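Local coordinates for protein GEO10716p1 (Drosophila melanogaster, PDB 7BTG) that probably removes phosphate from phosphorylated arginine in proteins, as an arginine phosphatase of the low-molecular-weight protein tyrosine phosphatase family, at residues L91-E94 against H95-A98. The protein carries 1 engineered substitution. Residues are numbered along the deposited sequence; the frame is centred on the assembly and turned at random.
Sequences LELE and HMAA
Two successive turns of the amphipathic helix 87-99 meet where H95 folds back on L91, one turn earlier, and M96 reaches back beside E92 and L93. The carbonyl oxygen of L91 takes two bonds from the same residue. H95 N approaches L91 O at 3.0 Å in the regular i to i-4 helix bond, nearly straight at 176°, and H95 ND1 reaches L91 O at 3.0 Å with a more bent N-H...O angle of 151°. The two donors arrive from opposite faces of the carbonyl plane, the ring nitrogen from well above it, while the oxygen itself lies close to the plane of the imidazole, at its edge. With CG beside the backbone N (chi1 -82°), the ring lies back along the helix toward L91, and its turn about the CB-CG bond brings ND1 to the carbonyl oxygen; the bond in turn limits the ring's rotation.

The helix is the crossover of a right-handed beta-alpha-beta unit between parallel strands 81-84 and 107-110, in the Rossmann-like sheet of this phosphatase family. Its inner face is apolar: L93 is buried against I82, A84 and I108, and A97, one turn on, touches I108 and F76. The M96 side chain leaves with CG anti to the backbone N and bends at chi3, which swings its methyl back alongside the preceding turn. There M96 CE lies 4.3 Å from L93 CD2 in a loose apolar contact, and 3.9 Å from E92 O. That carbonyl is already engaged by the backbone, M96 N to E92 O being 2.9 Å. M96 also touches L40, near R41, whose guanidinium group forms a salt bridge with the E92 carboxylate.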
loop_
_atom_site.group_PDB
_atom_site.type_symbol
_atom_site.label_atom_id
_atom_site.label_comp_id
_atom_site.label_asym_id
_atom_site.label_seq_id
_atom_site.Cartn_x
_atom_site.Cartn_y
_atom_site.Cartn_z
ATOM N N LEU A 91 12.524 5.878 1.163
ATOM C CA LEU A 91 13.521 6.748 1.781
ATOM C C LEU A 91 12.872 7.797 2.669
ATOM O O LEU A 91 13.394 8.105 3.746
ATOM C CB LEU A 91 14.385 7.432 0.721
ATOM C CG LEU A 91 15.366 6.549 -0.031
ATOM C CD1 LEU A 91 16.458 7.406 -0.632
ATOM C CD2 LEU A 91 15.946 5.513 0.896
ATOM N N GLU A 92 11.739 8.364 2.235
ATOM C CA GLU A 92 11.081 9.354 3.072
ATOM C C GLU A 92 10.538 8.702 4.330
ATOM O O GLU A 92 10.573 9.306 5.410
ATOM C CB GLU A 92 9.963 10.063 2.308
ATOM C CG GLU A 92 10.441 10.784 1.054
ATOM C CD GLU A 92 9.362 11.630 0.385
ATOM O OE1 GLU A 92 8.269 11.798 0.957
ATOM O OE2 GLU A 92 9.633 12.156 -0.709
ATOM N N LEU A 93 10.051 7.453 4.213
ATOM C CA LEU A 93 9.512 6.776 5.388
ATOM C C LEU A 93 10.627 6.348 6.323
ATOM O O LEU A 93 10.440 6.324 7.545
ATOM C CB LEU A 93 8.685 5.558 4.985
ATOM C CG LEU A 93 7.308 5.711 4.350
ATOM C CD1 LEU A 93 6.867 4.377 3.762
ATOM C CD2 LEU A 93 6.276 6.204 5.369
ATOM N N GLU A 94 11.785 5.997 5.772
ATOM C CA GLU A 94 12.906 5.653 6.628
ATOM C C GLU A 94 13.430 6.879 7.379
ATOM O O GLU A 94 13.683 6.799 8.581
ATOM C CB GLU A 94 13.983 4.968 5.790
ATOM C CG GLU A 94 13.667 3.491 5.600
ATOM C CD GLU A 94 14.498 2.836 4.531
ATOM O OE1 GLU A 94 15.110 3.540 3.706
ATOM O OE2 GLU A 94 14.553 1.602 4.528
ATOM N N HIS A 95 13.599 8.020 6.697
ATOM C CA HIS A 95 13.936 9.261 7.399
ATOM C C HIS A 95 12.902 9.573 8.464
ATOM O O HIS A 95 13.254 9.921 9.594
ATOM C CB HIS A 95 14.034 10.447 6.428
ATOM C CG HIS A 95 15.347 10.553 5.709
ATOM N ND1 HIS A 95 15.723 9.681 4.717
ATOM C CD2 HIS A 95 16.367 11.436 5.839
ATOM C CE1 HIS A 95 16.917 10.015 4.262
ATOM N NE2 HIS A 95 17.334 11.076 4.928
ATOM N N MET A 96 11.616 9.462 8.118
ATOM C CA MET A 96 10.570 9.756 9.089
ATOM C C MET A 96 10.729 8.891 10.329
ATOM O O MET A 96 10.809 9.410 11.449
ATOM C CB MET A 96 9.189 9.574 8.460
ATOM C CG MET A 96 8.107 10.446 9.085
ATOM S SD MET A 96 6.496 10.362 8.248
ATOM C CE MET A 96 7.028 10.312 6.549
ATOM N N ALA A 97 10.838 7.571 10.147
ATOM C CA ALA A 97 10.904 6.678 11.303
ATOM C C ALA A 97 12.078 7.025 12.200
ATOM O O ALA A 97 11.932 7.093 13.421
ATOM C CB ALA A 97 10.999 5.211 10.862
ATOM N N ALA A 98 13.250 7.245 11.615
ATOM C CA ALA A 98 14.433 7.566 12.400
ATOM C C ALA A 98 14.336 8.917 13.104
ATOM O O ALA A 98 15.134 9.186 14.007
ATOM C CB ALA A 98 15.663 7.519 11.505
#